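PDB 4WVA: uncharacterized protein from Thermus thermophilus HB8, which hydrolyses mannosylglycerate to mannose and glycerate, and glucosylglycerate to glucose and glycerate, as a glycoside hydrolase of family 63. Local coordinates for residues Lys7-Glu10 with Val11-Asn15. Numbering follows the deposited sequence.
Sequences KAVE and VLQRN
Residues Lys7-Glu10 and Val11-Asn15 are successive turns of the N-terminal helix 4-15, joined by regular i to i+4 hydrogen bonds that include Gln13 N to Val9 O at 2.9 Å and Arg14 N to Glu10 O at 2.8 Å. This amphipathic helix carries a salt-bridge network on one side and, on another, packs against helices 409-418 and 33-43 of this (alpha/alpha)6-barrel enzyme. Glu10 is the centre of the network, its carboxylate shared between a lysine one turn back and an arginine one turn on. Glu10 CG stands anti to the backbone N (chi1 178°) and the chain continues extended, which carries the carboxylate out to both partners. Lys7 curls round to place NZ 3.2 Å from Glu10 OE1, a hydrogen-bonded salt bridge that meets the syn side of the oxygen, somewhat out of the carboxylate plane. The second link is looser: Glu10 OE2 lies 4.0 Å from Arg14 NE, well out of the guanidinium plane, and the two flat groups are turned 75° apart, so the attraction is one of charge without a directed N-H. On the buried side, Ala8 and Val11 pack on Phe391 and on Ala412 of helix 409-418, while Leu12 reaches Leu416 of that helix and Trp43 of helix 33-43. Val9 and Gln13 point the same way, side by side, on a more open side of the helix, where Gln13 also touches Trp43; Val9 CG1 rests 4.1 Å from Gln13 CG. With Gln13 CG beside its own backbone N (chi1 -65°), it comes 3.4 Å from Val9 O, the oxygen that also accepts Gln13 N.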
loop_
_atom_site.group_PDB
_atom_site.type_symbol
_atom_site.label_atom_id
_atom_site.label_comp_id
_atom_site.label_asym_id
_atom_site.label_seq_id
_atom_site.Cartn_x
_atom_site.Cartn_y
_atom_site.Cartn_z
ATOM N N LYS A 7 -26.038 32.432 8.804
ATOM C CA LYS A 7 -25.292 32.819 9.994
ATOM C C LYS A 7 -23.795 32.539 9.844
ATOM O O LYS A 7 -22.978 33.321 10.342
ATOM C CB LYS A 7 -25.866 32.126 11.218
ATOM C CG LYS A 7 -27.323 32.523 11.497
ATOM C CD LYS A 7 -27.496 33.978 11.921
ATOM C CE LYS A 7 -26.750 34.318 13.204
ATOM N NZ LYS A 7 -27.012 35.720 13.660
ATOM N N ALA A 8 -23.438 31.443 9.171
ATOM C CA ALA A 8 -22.009 31.121 8.943
ATOM C C ALA A 8 -21.319 32.173 8.078
ATOM O O ALA A 8 -20.165 32.552 8.333
ATOM C CB ALA A 8 -21.858 29.748 8.307
ATOM N N VAL A 9 -22.001 32.624 7.028
ATOM C CA VAL A 9 -21.463 33.657 6.168
ATOM C C VAL A 9 -21.247 34.945 6.969
ATOM O O VAL A 9 -20.226 35.606 6.797
ATOM C CB VAL A 9 -22.357 33.930 4.929
ATOM C CG1 VAL A 9 -21.908 35.170 4.184
ATOM C CG2 VAL A 9 -22.363 32.733 3.989
ATOM N N GLU A 10 -22.185 35.287 7.850
ATOM C CA GLU A 10 -22.041 36.457 8.711
ATOM C C GLU A 10 -20.765 36.378 9.561
ATOM O O GLU A 10 -20.023 37.369 9.676
ATOM C CB GLU A 10 -23.280 36.617 9.598
ATOM C CG GLU A 10 -23.204 37.783 10.559
ATOM C CD GLU A 10 -24.311 37.766 11.596
ATOM O OE1 GLU A 10 -25.384 37.145 11.343
ATOM O OE2 GLU A 10 -24.085 38.386 12.671
ATOM N N VAL A 11 -20.491 35.205 10.126
ATOM C CA VAL A 11 -19.280 35.019 10.941
ATOM C C VAL A 11 -18.028 35.244 10.107
ATOM O O VAL A 11 -17.107 35.954 10.536
ATOM C CB VAL A 11 -19.237 33.624 11.612
ATOM C CG1 VAL A 11 -17.872 33.371 12.260
ATOM C CG2 VAL A 11 -20.369 33.490 12.619
ATOM N N LEU A 12 -17.973 34.643 8.919
ATOM C CA LEU A 12 -16.784 34.797 8.071
ATOM C C LEU A 12 -16.588 36.246 7.658
ATOM O O LEU A 12 -15.473 36.760 7.704
ATOM C CB LEU A 12 -16.845 33.898 6.849
ATOM C CG LEU A 12 -16.761 32.391 7.113
ATOM C CD1 LEU A 12 -16.678 31.626 5.805
ATOM C CD2 LEU A 12 -15.581 32.048 8.024
ATOM N N GLN A 13 -17.671 36.902 7.249
ATOM C CA GLN A 13 -17.564 38.313 6.859
ATOM C C GLN A 13 -17.184 39.232 8.025
ATOM O O GLN A 13 -16.399 40.161 7.835
ATOM C CB GLN A 13 -18.830 38.783 6.157
ATOM C CG GLN A 13 -19.089 38.092 4.818
ATOM C CD GLN A 13 -18.257 38.600 3.657
ATOM O OE1 GLN A 13 -17.102 39.002 3.808
ATOM N NE2 GLN A 13 -18.839 38.544 2.465
ATOM N N ARG A 14 -17.709 38.957 9.218
ATOM C CA ARG A 14 -17.323 39.705 10.427
ATOM C C ARG A 14 -15.854 39.516 10.769
ATOM O O ARG A 14 -15.173 40.480 11.178
ATOM C CB ARG A 14 -18.178 39.318 11.651
ATOM C CG ARG A 14 -19.591 39.891 11.626
ATOM C CD ARG A 14 -20.311 39.709 12.971
ATOM N NE ARG A 14 -20.221 38.335 13.497
ATOM C CZ ARG A 14 -19.707 37.965 14.679
ATOM N NH1 ARG A 14 -19.196 38.855 15.535
ATOM N NH2 ARG A 14 -19.694 36.673 15.017
ATOM N N ASN A 15 -15.349 38.287 10.585
ATOM C CA ASN A 15 -13.955 37.994 10.927
ATOM C C ASN A 15 -12.977 38.292 9.788
ATOM O O ASN A 15 -11.762 38.185 9.958
ATOM C CB ASN A 15 -13.808 36.525 11.361
ATOM C CG ASN A 15 -14.526 36.204 12.660
ATOM O OD1 ASN A 15 -14.702 35.014 12.999
ATOM N ND2 ASN A 15 -14.920 37.211 13.399
#